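Local coordinates for CRISPR protein (Archaeoglobus fulgidus, PDB 4MJK) that is a Cas5-family protein that probably takes part in a type I-A CRISPR Cascade complex, where Cas5 subunits typically hold the 5' handle of the crRNA, at residues Glu64-Ile69 against Asn203-Lys208; Phe28-Pro33 against Tyr228-Met233; Gly38-Ala43 against Lys142-Ile147. One frame throughout, in Å; residues are numbered along the deposited sequence.

Contact 1. Residues Glu64-Ile69 against Asn203-Lys208; sequences ENLLAI and NPFEVK
The ring of F205 lies against the backbone at the start of strand 66-73, and the tight half of this contact is built round it. CE1 of F205 comes 3.5 Å from the carbonyl O of L67, while CD1 of F205 lies 3.6 Å from O of L66, which sits near the plane of the ring. The side chain of L66 crosses the phenylalanine at about a right angle and sets its CD2 3.8 Å from CE1 of F205. CG of L66 lies anti to the backbone N (chi1 -173°), close to the same CE1 of F205; its CD2 also meets CB of P204. P204 works in two directions: its CG stands 4.1 Å above the centre of one face of the F205 ring and 3.9 Å from CG2 of I69. An Asx turn shapes the backbone beneath, since OD1 of N203 accepts from N of F205 at 3.0 Å, the donor lying well above the carbonyl plane. An alanine in place of F205 would probably leave a gap beside the L66 and L67 carbonyls and deprive P204 and L66 of their aromatic partner.

The other half is looser and partly exposed. CG of E64 touches CB of E206 at 3.7 Å, but the two carboxylates, their planes 86° apart, do not meet: their nearest oxygens, OE2 of E64 and OE1 of E206, stay 4.9 Å apart, as would be expected if both are charged.

No hydrogen bond joins the two segments directly; R263 of edge strand 258-263 links them instead, donating to O of L66 and to O of E206. Strand 127-134 pairs with 66-73, with a classic beta bulge at L67 and A68 opposite V133, and helix 33-46 packs L37 against both L66 and P204.

Contact 2. Residues Phe28-Pro33 against Tyr228-Met233; sequences FYYPPP and YRIPIM
The delta methyls of I230 and I232 sit side by side against the ring of Y29, forming the apolar centre of the contact. CD1 of I230 lies 3.7 Å from CD2 of Y29, and CD1 of I232 is equally near CD1 of Y29, both isoleucines crossing the tyrosine at about a right angle. CG1 of I230, in the crowded position between its backbone N and carbonyl carbon (chi1 51°), carries the CD1 that also meets the edge of the Y30 ring, 3.9 Å from CD2 of Y30, as the two side chains slide past each other in opposite directions.

Farther out, the contact turns polar. Y30 OH donates to O of P231 at 2.6 Å, a short bond lying in the carbonyl plane. A water gives a proton to the same hydroxyl at 2.7 Å and accepts from N of M233, a selenomethionine, so the phenol end is fixed from two directions. At the other end of Y30, its backbone N is bonded to E199, whose carboxylate also takes N of Y29.

The contact fastens a loop to a sheet: the proline-rich lead-in to helix 33-46, with P32 at its N-cap position, is pinned by tyrosines to the end of strand 225-231, the middle strand of a small antiparallel sheet, and to the residues just after it.

Contact 3. Residues Gly38-Ala43 against Lys142-Ile147; sequences GAVAEA and KILWKI
A43 presses its CB against the short, weakly bonded helix 141-144, meeting CG2 of I143 at 3.7 Å. This is the closest approach between the segments, and the same methyl also lies 4.3 Å from CG1 of I147. One helical turn earlier, CB of A39 rests 4.1 Å from CG2 of I147, so I147 reaches both alanines. V40 completes the first shell: its CG2 stands 4.1 Å from CD1 of I147, the two side chains crossing obliquely, and makes a slacker contact with CD2 of L144 at 4.3 Å. No hydrogen bond crosses between the segments; with only a methyl on A43, CA of A43 and CA of I147 are 6.0 Å apart, consistent with the small side chain.

A type I beta turn from L144 to I147, its closing bond weak, brings I147 back toward helix 33-46. CG1 of I147 lies anti to its carbonyl carbon (chi1 -67°), while CG2 points to A39. Salt bridges flank this apolar patch: K142 with D47, just past helix 33-46, and E42 of that helix with R149, just after the turn.

Among the neighbours, V40 also touches L62, and A41 packs on I58 and I59, all of helix 58-65, while on the other side of the contact L144 lies on Y4 and V6 of strand 2-10 and on V162 of strand 157-170, whose V159 meets I147.

In the fold
From the N terminus, the chain first reaches residues 28-33, which wait for 228-233 to close contact 2, the widest loop of the three. Both other contacts nest inside it. Helix 33-46 follows directly and supplies 38-43 to contact 3, closed at 142-147; between these lies 64-69, whose partner 203-208 comes later, so contacts 1 and 3 cross. Contacts 1 and 2 touch through a probable hydrogen bond from Y228 OH to I69 O and through P33, packed on I69 and P204. Contact 3 touches neither. Together they tie the large antiparallel sheet, its helices and the small three-stranded sheet into one body.

Contact 1. Residues Glu64-Ile69 against Asn203-Lys208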
ATOM      1  N   GLU A  64      26.864   1.706  17.128  1.00 27.85           N
ATOM      2  CA  GLU A  64      28.052   1.322  17.882  1.00 27.22           C
ATOM      3  C   GLU A  64      27.709   0.342  19.001  1.00 24.68           C
ATOM      4  O   GLU A  64      28.517  -0.510  19.367  1.00 25.31           O
ATOM      5  CB  GLU A  64      28.762   2.567  18.435  1.00 33.24           C
ATOM      6  CG  GLU A  64      29.447   3.402  17.359  1.00 36.48           C
ATOM      7  CD  GLU A  64      29.833   4.801  17.829  1.00 43.60           C
ATOM      8  OE1 GLU A  64      29.482   5.182  18.969  1.00 45.28           O
ATOM      9  OE2 GLU A  64      30.483   5.526  17.044  1.00 45.96           O
ATOM     10  N   ASN A  65      26.506   0.452  19.542  1.00 23.35           N
ATOM     11  CA  ASN A  65      26.097  -0.438  20.622  1.00 24.41           C
ATOM     12  C   ASN A  65      25.337  -1.678  20.138  1.00 20.45           C
ATOM     13  O   ASN A  65      25.011  -2.566  20.928  1.00 18.67           O
ATOM     14  CB  ASN A  65      25.260   0.322  21.657  1.00 26.53           C
ATOM     15  CG  ASN A  65      26.073   1.364  22.413  1.00 38.10           C
ATOM     16  OD1 ASN A  65      25.765   2.559  22.376  1.00 42.37           O
ATOM     17  ND2 ASN A  65      27.123   0.911  23.103  1.00 32.60           N
ATOM     18  N   LEU A  66      25.068  -1.743  18.842  1.00 19.74           N
ATOM     19  CA  LEU A  66      24.239  -2.819  18.303  1.00 19.92           C
ATOM     20  C   LEU A  66      25.027  -4.112  18.124  1.00 17.66           C
ATOM     21  O   LEU A  66      26.071  -4.117  17.497  1.00 20.47           O
ATOM     22  CB  LEU A  66      23.632  -2.404  16.960  1.00 20.43           C
ATOM     23  CG  LEU A  66      22.601  -3.353  16.326  1.00 17.68           C
ATOM     24  CD1 LEU A  66      21.274  -3.339  17.080  1.00 16.28           C
ATOM     25  CD2 LEU A  66      22.374  -2.969  14.867  1.00 17.89           C
ATOM     26  N   LEU A  67      24.509  -5.211  18.663  1.00 16.63           N
ATOM     27  CA  LEU A  67      25.110  -6.521  18.457  1.00 16.84           C
ATOM     28  C   LEU A  67      24.367  -7.326  17.389  1.00 17.80           C
ATOM     29  O   LEU A  67      24.972  -8.131  16.684  1.00 15.83           O
ATOM     30  CB  LEU A  67      25.115  -7.304  19.766  1.00 17.77           C
ATOM     31  CG  LEU A  67      26.012  -6.655  20.826  1.00 22.14           C
ATOM     32  CD1 LEU A  67      25.991  -7.475  22.114  1.00 22.20           C
ATOM     33  CD2 LEU A  67      27.433  -6.471  20.288  1.00 18.68           C
ATOM     34  N   ALA A  68      23.053  -7.119  17.293  1.00 15.11           N
ATOM     35  CA  ALA A  68      22.243  -7.906  16.364  1.00 12.14           C
ATOM     36  C   ALA A  68      20.988  -7.164  15.976  1.00 13.50           C
ATOM     37  O   ALA A  68      20.412  -6.444  16.786  1.00 11.83           O
ATOM     38  CB  ALA A  68      21.877  -9.244  16.997  1.00 11.56           C
ATOM     39  N   ILE A  69      20.550  -7.354  14.732  1.00 10.55           N
ATOM     40  CA  ILE A  69      19.229  -6.907  14.326  1.00  9.00           C
ATOM     41  C   ILE A  69      18.698  -7.848  13.273  1.00 11.68           C
ATOM     42  O   ILE A  69      19.304  -8.005  12.213  1.00 12.67           O
ATOM     43  CB  ILE A  69      19.223  -5.455  13.804  1.00 13.81           C
ATOM     44  CG1 ILE A  69      17.814  -5.083  13.309  1.00  9.63           C
ATOM     45  CG2 ILE A  69      20.252  -5.267  12.702  1.00 11.21           C
ATOM     46  CD1 ILE A  69      17.644  -3.582  13.011  1.00 12.47           C
ATOM     47  N   ASN A 203      25.188  -1.435   6.036  1.00 16.85           N
ATOM     48  CA  ASN A 203      25.616  -2.122   7.247  1.00 18.09           C
ATOM     49  C   ASN A 203      25.185  -1.346   8.494  1.00 18.50           C
ATOM     50  O   ASN A 203      25.528  -0.175   8.648  1.00 18.90           O
ATOM     51  CB  ASN A 203      27.143  -2.320   7.194  1.00 19.52           C
ATOM     52  CG  ASN A 203      27.687  -3.105   8.370  1.00 23.09           C
ATOM     53  OD1 ASN A 203      26.943  -3.615   9.198  1.00 22.35           O
ATOM     54  ND2 ASN A 203      29.007  -3.210   8.438  1.00 28.83           N
ATOM     55  N   PRO A 204      24.400  -1.980   9.384  1.00 18.84           N
ATOM     56  CA  PRO A 204      23.946  -1.204  10.545  1.00 20.07           C
ATOM     57  C   PRO A 204      24.961  -1.225  11.689  1.00 21.11           C
ATOM     58  O   PRO A 204      24.786  -0.514  12.671  1.00 26.01           O
ATOM     59  CB  PRO A 204      22.677  -1.943  10.970  1.00 18.70           C
ATOM     60  CG  PRO A 204      22.968  -3.382  10.619  1.00 18.09           C
ATOM     61  CD  PRO A 204      23.793  -3.325   9.341  1.00 19.79           C
ATOM     62  N   PHE A 205      25.990  -2.053  11.571  1.00 20.39           N
ATOM     63  CA  PHE A 205      26.957  -2.219  12.649  1.00 23.54           C
ATOM     64  C   PHE A 205      28.056  -1.183  12.523  1.00 26.38           C
ATOM     65  O   PHE A 205      28.679  -1.049  11.470  1.00 31.65           O
ATOM     66  CB  PHE A 205      27.541  -3.626  12.636  1.00 21.78           C
ATOM     67  CG  PHE A 205      26.514  -4.694  12.798  1.00 22.61           C
ATOM     68  CD1 PHE A 205      25.786  -4.796  13.975  1.00 23.21           C
ATOM     69  CD2 PHE A 205      26.256  -5.584  11.779  1.00 22.45           C
ATOM     70  CE1 PHE A 205      24.820  -5.769  14.130  1.00 20.23           C
ATOM     71  CE2 PHE A 205      25.283  -6.557  11.928  1.00 26.66           C
ATOM     72  CZ  PHE A 205      24.571  -6.647  13.108  1.00 21.83           C
ATOM     73  N   GLU A 206      28.262  -0.425  13.589  1.00 28.82           N
ATOM     74  CA  GLU A 206      29.337   0.557  13.623  1.00 30.98           C
ATOM     75  C   GLU A 206      30.403   0.103  14.607  1.00 33.18           C
ATOM     76  O   GLU A 206      30.114  -0.621  15.561  1.00 30.76           O
ATOM     77  CB  GLU A 206      28.799   1.935  14.024  1.00 32.15           C
ATOM     78  CG  GLU A 206      27.664   2.447  13.139  1.00 37.58           C
ATOM     79  CD  GLU A 206      27.960   3.804  12.509  1.00 43.23           C
ATOM     80  OE1 GLU A 206      29.143   4.207  12.487  1.00 44.22           O
ATOM     81  OE2 GLU A 206      27.004   4.466  12.034  1.00 48.27           O
ATOM     82  N   VAL A 207      31.638   0.530  14.376  1.00 38.41           N
ATOM     83  CA  VAL A 207      32.715   0.249  15.314  1.00 43.80           C
ATOM     84  C   VAL A 207      33.090   1.506  16.092  1.00 46.70           C
ATOM     85  O   VAL A 207      33.165   2.594  15.525  1.00 47.42           O
ATOM     86  CB  VAL A 207      33.962  -0.297  14.596  1.00 49.30           C
ATOM     87  CG1 VAL A 207      35.119  -0.446  15.579  1.00 51.40           C
ATOM     88  CG2 VAL A 207      33.644  -1.629  13.917  1.00 45.33           C
ATOM     89  N   LYS A 208      33.329   1.346  17.392  1.00 55.90           N
ATOM     90  CA  LYS A 208      33.757   2.453  18.250  1.00 56.96           C
ATOM     91  C   LYS A 208      34.776   3.360  17.561  1.00 57.54           C
ATOM     92  O   LYS A 208      34.435   4.439  17.070  1.00 57.75           O
ATOM     93  CB  LYS A 208      34.362   1.915  19.550  1.00 60.47           C
ATOM     94  CG  LYS A 208      35.665   1.149  19.353  1.00 60.56           C
ATOM     95  CD  LYS A 208      36.412   0.973  20.671  1.00 62.74           C
ATOM     96  CE  LYS A 208      37.722   0.220  20.471  1.00 65.01           C
ATOM     97  NZ  LYS A 208      38.664   0.949  19.574  1.00 61.52           N
TER

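Contact 2. Residues Phe28-Pro33 against Tyr228-Met233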
ATOM      1  N   PHE A  28      13.536  -3.794  -2.265  1.00 13.60           N
ATOM      2  CA  PHE A  28      13.632  -4.379  -0.927  1.00 12.86           C
ATOM      3  C   PHE A  28      12.400  -5.201  -0.597  1.00 10.72           C
ATOM      4  O   PHE A  28      11.283  -4.703  -0.675  1.00  9.66           O
ATOM      5  CB  PHE A  28      13.743  -3.287   0.139  1.00 10.51           C
ATOM      6  CG  PHE A  28      15.031  -2.517   0.116  1.00 12.52           C
ATOM      7  CD1 PHE A  28      16.253  -3.169   0.154  1.00 11.65           C
ATOM      8  CD2 PHE A  28      15.015  -1.123   0.073  1.00 12.37           C
ATOM      9  CE1 PHE A  28      17.444  -2.449   0.135  1.00 11.21           C
ATOM     10  CE2 PHE A  28      16.194  -0.398   0.054  1.00 12.97           C
ATOM     11  CZ  PHE A  28      17.409  -1.059   0.087  1.00 13.17           C
ATOM     12  N   TYR A  29      12.597  -6.447  -0.194  1.00  9.09           N
ATOM     13  CA  TYR A  29      11.492  -7.199   0.402  1.00 11.69           C
ATOM     14  C   TYR A  29      11.119  -6.583   1.764  1.00 10.77           C
ATOM     15  O   TYR A  29       9.932  -6.500   2.119  1.00 10.32           O
ATOM     16  CB  TYR A  29      11.864  -8.676   0.570  1.00 10.89           C
ATOM     17  CG  TYR A  29      11.956  -9.464  -0.720  1.00 12.95           C
ATOM     18  CD1 TYR A  29      10.809  -9.945  -1.347  1.00 16.85           C
ATOM     19  CD2 TYR A  29      13.190  -9.756  -1.296  1.00 16.97           C
ATOM     20  CE1 TYR A  29      10.890 -10.687  -2.526  1.00 19.70           C
ATOM     21  CE2 TYR A  29      13.281 -10.505  -2.473  1.00 18.84           C
ATOM     22  CZ  TYR A  29      12.127 -10.960  -3.080  1.00 18.81           C
ATOM     23  OH  TYR A  29      12.195 -11.695  -4.238  1.00 23.47           O
ATOM     24  N   TYR A  30      12.125  -6.131   2.521  1.00 10.12           N
ATOM     25  CA  TYR A  30      11.871  -5.593   3.864  1.00 10.33           C
ATOM     26  C   TYR A  30      12.517  -4.241   4.117  1.00 10.60           C
ATOM     27  O   TYR A  30      13.491  -3.888   3.474  1.00 10.79           O
ATOM     28  CB  TYR A  30      12.389  -6.555   4.939  1.00  8.66           C
ATOM     29  CG  TYR A  30      11.628  -7.841   5.008  1.00 13.66           C
ATOM     30  CD1 TYR A  30      10.365  -7.883   5.590  1.00 12.07           C
ATOM     31  CD2 TYR A  30      12.164  -9.021   4.488  1.00 11.23           C
ATOM     32  CE1 TYR A  30       9.650  -9.062   5.650  1.00 13.93           C
ATOM     33  CE2 TYR A  30      11.458 -10.204   4.547  1.00 13.21           C
ATOM     34  CZ  TYR A  30      10.193 -10.218   5.139  1.00 15.86           C
ATOM     35  OH  TYR A  30       9.458 -11.390   5.211  1.00 14.23           O
ATOM     36  N   PRO A  31      12.001  -3.490   5.102  1.00 11.72           N
ATOM     37  CA  PRO A  31      12.684  -2.242   5.457  1.00 11.01           C
ATOM     38  C   PRO A  31      14.120  -2.539   5.877  1.00 10.10           C
ATOM     39  O   PRO A  31      14.337  -3.430   6.699  1.00 10.36           O
ATOM     40  CB  PRO A  31      11.892  -1.744   6.675  1.00 11.82           C
ATOM     41  CG  PRO A  31      10.542  -2.349   6.514  1.00  9.52           C
ATOM     42  CD  PRO A  31      10.818  -3.729   5.948  1.00 12.22           C
ATOM     43  N   PRO A  32      15.090  -1.814   5.308  1.00 11.34           N
ATOM     44  CA  PRO A  32      16.490  -2.020   5.707  1.00 11.41           C
ATOM     45  C   PRO A  32      16.711  -1.781   7.199  1.00  9.88           C
ATOM     46  O   PRO A  32      15.995  -0.989   7.817  1.00 10.28           O
ATOM     47  CB  PRO A  32      17.249  -0.978   4.878  1.00  9.59           C
ATOM     48  CG  PRO A  32      16.362  -0.773   3.651  1.00 13.16           C
ATOM     49  CD  PRO A  32      14.956  -0.848   4.195  1.00  9.84           C
ATOM     50  N   PRO A  33      17.691  -2.480   7.788  1.00 10.16           N
ATOM     51  CA  PRO A  33      17.956  -2.294   9.220  1.00 10.35           C
ATOM     52  C   PRO A  33      18.413  -0.869   9.578  1.00 12.51           C
ATOM     53  O   PRO A  33      18.099  -0.416  10.672  1.00 13.70           O
ATOM     54  CB  PRO A  33      19.045  -3.345   9.530  1.00 12.83           C
ATOM     55  CG  PRO A  33      19.642  -3.701   8.213  1.00 12.24           C
ATOM     56  CD  PRO A  33      18.522  -3.542   7.198  1.00 10.57           C
ATOM     57  N   TYR A 228      22.243 -10.148   3.728  1.00 10.72           N
ATOM     58  CA  TYR A 228      21.376 -10.839   4.689  1.00 10.80           C
ATOM     59  C   TYR A 228      20.606 -11.948   4.005  1.00 11.00           C
ATOM     60  O   TYR A 228      20.251 -11.823   2.829  1.00 10.35           O
ATOM     61  CB  TYR A 228      20.322  -9.878   5.267  1.00 11.35           C
ATOM     62  CG  TYR A 228      20.637  -9.300   6.626  1.00 11.51           C
ATOM     63  CD1 TYR A 228      21.705  -8.452   6.804  1.00 13.27           C
ATOM     64  CD2 TYR A 228      19.844  -9.609   7.736  1.00 12.18           C
ATOM     65  CE1 TYR A 228      21.995  -7.909   8.048  1.00 11.67           C
ATOM     66  CE2 TYR A 228      20.116  -9.064   8.983  1.00 14.98           C
ATOM     67  CZ  TYR A 228      21.197  -8.215   9.132  1.00 15.82           C
ATOM     68  OH  TYR A 228      21.489  -7.674  10.377  1.00 17.55           O
ATOM     69  N   ARG A 229      20.310 -13.009   4.750  1.00  9.91           N
ATOM     70  CA  ARG A 229      19.281 -13.952   4.341  1.00 10.80           C
ATOM     71  C   ARG A 229      18.012 -13.497   5.058  1.00 11.28           C
ATOM     72  O   ARG A 229      18.077 -13.083   6.209  1.00 11.27           O
ATOM     73  CB  ARG A 229      19.638 -15.387   4.732  1.00 10.78           C
ATOM     74  CG  ARG A 229      20.906 -15.907   4.074  1.00 16.65           C
ATOM     75  CD  ARG A 229      20.843 -15.890   2.539  1.00 15.76           C
ATOM     76  NE  ARG A 229      19.783 -16.719   1.954  1.00 17.59           N
ATOM     77  CZ  ARG A 229      19.947 -17.978   1.540  1.00 19.65           C
ATOM     78  NH1 ARG A 229      21.127 -18.580   1.665  1.00 19.18           N
ATOM     79  NH2 ARG A 229      18.936 -18.641   0.998  1.00 17.46           N
ATOM     80  N   ILE A 230      16.881 -13.525   4.358  1.00  8.96           N
ATOM     81  CA  ILE A 230      15.628 -12.999   4.900  1.00  8.92           C
ATOM     82  C   ILE A 230      14.521 -14.010   4.667  1.00 10.12           C
ATOM     83  O   ILE A 230      14.432 -14.605   3.584  1.00 11.94           O
ATOM     84  CB  ILE A 230      15.225 -11.643   4.234  1.00  9.86           C
ATOM     85  CG1 ILE A 230      15.263 -11.761   2.706  1.00 10.86           C
ATOM     86  CG2 ILE A 230      16.177 -10.522   4.685  1.00 10.01           C
ATOM     87  CD1 ILE A 230      14.702 -10.559   1.947  1.00 11.46           C
ATOM     88  N   PRO A 231      13.668 -14.216   5.676  1.00  8.93           N
ATOM     89  CA  PRO A 231      12.589 -15.188   5.487  1.00 10.92           C
ATOM     90  C   PRO A 231      11.393 -14.565   4.761  1.00 13.41           C
ATOM     91  O   PRO A 231      11.066 -13.387   4.979  1.00 12.54           O
ATOM     92  CB  PRO A 231      12.207 -15.553   6.918  1.00 11.85           C
ATOM     93  CG  PRO A 231      12.444 -14.271   7.694  1.00  9.70           C
ATOM     94  CD  PRO A 231      13.663 -13.630   7.031  1.00  9.22           C
ATOM     95  N   ILE A 232      10.759 -15.364   3.907  1.00 11.81           N
ATOM     96  CA  ILE A 232       9.585 -14.954   3.155  1.00 13.54           C
ATOM     97  C   ILE A 232       8.500 -16.000   3.414  1.00 14.43           C
ATOM     98  O   ILE A 232       8.605 -17.157   3.005  1.00 12.93           O
ATOM     99  CB  ILE A 232       9.860 -14.880   1.642  1.00 16.03           C
ATOM    100  CG1 ILE A 232      11.067 -13.968   1.332  1.00 18.04           C
ATOM    101  CG2 ILE A 232       8.582 -14.478   0.888  1.00 17.99           C
ATOM    102  CD1 ILE A 232      10.766 -12.521   1.334  1.00 15.93           C
HETATM  103  N   MSE A 233       7.471 -15.572   4.122  1.00 13.16           N
HETATM  104  CA  MSE A 233       6.378 -16.432   4.528  1.00 17.04           C
HETATM  105  C   MSE A 233       5.491 -16.710   3.321  1.00 20.46           C
HETATM  106  O   MSE A 233       5.134 -15.785   2.591  1.00 20.56           O
HETATM  107  CB  MSE A 233       5.588 -15.669   5.595  1.00 18.53           C
HETATM  108  CG  MSE A 233       4.562 -16.435   6.362  1.00 27.56           C
HETATM  109 SE   MSE A 233       3.973 -15.296   7.842  0.50 21.68          SE
HETATM  110  CE  MSE A 233       4.950 -16.175   9.292  1.00 28.45           C
TER
HETATM  111  O   HOH W   1       7.148 -12.704   4.546  1.00 10.47           O

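Contact 3. Residues Gly38-Ala43 against Lys142-Ile147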
ATOM      1  N   GLY A  38      17.044   4.238  12.003  1.00 14.49           N
ATOM      2  CA  GLY A  38      16.768   5.657  11.815  1.00 15.92           C
ATOM      3  C   GLY A  38      15.446   6.062  12.451  1.00 17.93           C
ATOM      4  O   GLY A  38      15.302   7.178  12.945  1.00 16.18           O
ATOM      5  N   ALA A  39      14.469   5.156  12.431  1.00 14.40           N
ATOM      6  CA  ALA A  39      13.175   5.421  13.060  1.00 17.95           C
ATOM      7  C   ALA A  39      13.309   5.481  14.579  1.00 19.30           C
ATOM      8  O   ALA A  39      12.724   6.348  15.226  1.00 16.94           O
ATOM      9  CB  ALA A  39      12.140   4.374  12.649  1.00 14.95           C
ATOM     10  N   VAL A  40      14.074   4.552  15.148  1.00 17.10           N
ATOM     11  CA  VAL A  40      14.385   4.611  16.574  1.00 17.81           C
ATOM     12  C   VAL A  40      15.060   5.952  16.903  1.00 19.90           C
ATOM     13  O   VAL A  40      14.674   6.649  17.848  1.00 20.51           O
ATOM     14  CB  VAL A  40      15.300   3.448  17.011  1.00 17.94           C
ATOM     15  CG1 VAL A  40      15.580   3.525  18.524  1.00 21.68           C
ATOM     16  CG2 VAL A  40      14.673   2.115  16.657  1.00 16.93           C
ATOM     17  N   ALA A  41      16.067   6.310  16.111  1.00 20.47           N
ATOM     18  CA  ALA A  41      16.806   7.549  16.327  1.00 21.60           C
ATOM     19  C   ALA A  41      15.883   8.768  16.270  1.00 23.30           C
ATOM     20  O   ALA A  41      15.955   9.646  17.129  1.00 23.09           O
ATOM     21  CB  ALA A  41      17.937   7.684  15.307  1.00 20.10           C
ATOM     22  N   GLU A  42      15.019   8.819  15.257  1.00 21.16           N
ATOM     23  CA  GLU A  42      14.041   9.901  15.150  1.00 23.80           C
ATOM     24  C   GLU A  42      13.127   9.977  16.372  1.00 27.49           C
ATOM     25  O   GLU A  42      12.801  11.069  16.841  1.00 27.85           O
ATOM     26  CB  GLU A  42      13.182   9.766  13.882  1.00 24.70           C
ATOM     27  CG  GLU A  42      12.037  10.784  13.825  1.00 34.20           C
ATOM     28  CD  GLU A  42      11.313  10.844  12.484  1.00 37.89           C
ATOM     29  OE1 GLU A  42      11.444   9.904  11.673  1.00 40.79           O
ATOM     30  OE2 GLU A  42      10.601  11.847  12.243  1.00 42.09           O
ATOM     31  N   ALA A  43      12.697   8.823  16.875  1.00 22.53           N
ATOM     32  CA  ALA A  43      11.789   8.795  18.022  1.00 26.99           C
ATOM     33  C   ALA A  43      12.498   9.294  19.275  1.00 29.98           C
ATOM     34  O   ALA A  43      11.891   9.938  20.136  1.00 28.42           O
ATOM     35  CB  ALA A  43      11.239   7.407  18.238  1.00 24.31           C
ATOM     36  N   LYS A 142       9.990   2.823  26.523  1.00 28.70           N
ATOM     37  CA  LYS A 142       8.861   3.668  26.167  1.00 30.11           C
ATOM     38  C   LYS A 142       9.034   4.300  24.792  1.00 28.87           C
ATOM     39  O   LYS A 142       8.060   4.490  24.070  1.00 30.89           O
ATOM     40  CB  LYS A 142       8.630   4.759  27.223  1.00 37.50           C
ATOM     41  CG  LYS A 142       9.516   5.986  27.081  1.00 37.71           C
ATOM     42  CD  LYS A 142       9.286   6.973  28.227  1.00 42.05           C
ATOM     43  CE  LYS A 142      10.387   8.032  28.307  1.00 43.54           C
ATOM     44  NZ  LYS A 142      10.336   9.033  27.194  1.00 45.55           N
ATOM     45  N   ILE A 143      10.272   4.639  24.440  1.00 30.34           N
ATOM     46  CA  ILE A 143      10.549   5.311  23.171  1.00 27.53           C
ATOM     47  C   ILE A 143      10.194   4.431  21.980  1.00 24.52           C
ATOM     48  O   ILE A 143       9.689   4.914  20.964  1.00 20.16           O
ATOM     49  CB  ILE A 143      12.037   5.725  23.034  1.00 29.64           C
ATOM     50  CG1 ILE A 143      12.468   6.620  24.202  1.00 36.58           C
ATOM     51  CG2 ILE A 143      12.268   6.437  21.705  1.00 25.51           C
ATOM     52  CD1 ILE A 143      11.544   7.792  24.448  1.00 39.28           C
ATOM     53  N   LEU A 144      10.482   3.140  22.104  1.00 22.06           N
ATOM     54  CA  LEU A 144      10.180   2.184  21.049  1.00 22.01           C
ATOM     55  C   LEU A 144       8.701   2.244  20.687  1.00 20.00           C
ATOM     56  O   LEU A 144       8.346   2.142  19.513  1.00 19.54           O
ATOM     57  CB  LEU A 144      10.604   0.763  21.458  1.00 20.33           C
ATOM     58  CG  LEU A 144      12.116   0.533  21.605  1.00 25.20           C
ATOM     59  CD1 LEU A 144      12.435  -0.850  22.177  1.00 22.55           C
ATOM     60  CD2 LEU A 144      12.832   0.735  20.272  1.00 22.36           C
ATOM     61  N   TRP A 145       7.840   2.451  21.681  1.00 20.78           N
ATOM     62  CA  TRP A 145       6.394   2.507  21.432  1.00 19.93           C
ATOM     63  C   TRP A 145       5.984   3.680  20.540  1.00 19.48           C
ATOM     64  O   TRP A 145       4.900   3.671  19.972  1.00 20.30           O
ATOM     65  CB  TRP A 145       5.624   2.594  22.740  1.00 19.07           C
ATOM     66  CG  TRP A 145       5.529   1.307  23.481  1.00 19.33           C
ATOM     67  CD1 TRP A 145       6.314   0.894  24.522  1.00 20.31           C
ATOM     68  CD2 TRP A 145       4.583   0.257  23.254  1.00 19.12           C
ATOM     69  NE1 TRP A 145       5.911  -0.344  24.955  1.00 18.26           N
ATOM     70  CE2 TRP A 145       4.853  -0.759  24.190  1.00 16.31           C
ATOM     71  CE3 TRP A 145       3.528   0.083  22.347  1.00 17.43           C
ATOM     72  CZ2 TRP A 145       4.104  -1.934  24.254  1.00 17.66           C
ATOM     73  CZ3 TRP A 145       2.795  -1.087  22.407  1.00 19.13           C
ATOM     74  CH2 TRP A 145       3.083  -2.080  23.356  1.00 18.42           C
ATOM     75  N   LYS A 146       6.869   4.670  20.417  1.00 21.26           N
ATOM     76  CA  LYS A 146       6.569   5.936  19.749  1.00 21.99           C
ATOM     77  C   LYS A 146       6.952   5.982  18.264  1.00 22.19           C
ATOM     78  O   LYS A 146       6.955   7.051  17.633  1.00 23.44           O
ATOM     79  CB  LYS A 146       7.247   7.082  20.494  1.00 27.34           C
ATOM     80  CG  LYS A 146       6.697   7.332  21.909  1.00 30.77           C
ATOM     81  CD  LYS A 146       7.368   8.569  22.513  1.00 40.40           C
ATOM     82  CE  LYS A 146       6.781   8.947  23.865  1.00 42.41           C
ATOM     83  NZ  LYS A 146       7.168   7.974  24.923  1.00 46.77           N
ATOM     84  N   ILE A 147       7.283   4.826  17.708  1.00 18.76           N
ATOM     85  CA  ILE A 147       7.640   4.756  16.299  1.00 17.48           C
ATOM     86  C   ILE A 147       6.360   4.771  15.453  1.00 15.82           C
ATOM     87  O   ILE A 147       5.510   3.888  15.614  1.00 14.97           O
ATOM     88  CB  ILE A 147       8.454   3.495  16.022  1.00 20.35           C
ATOM     89  CG1 ILE A 147       9.821   3.591  16.718  1.00 20.87           C
ATOM     90  CG2 ILE A 147       8.622   3.276  14.509  1.00 17.38           C
ATOM     91  CD1 ILE A 147      10.607   2.281  16.711  1.00 21.62           C
TER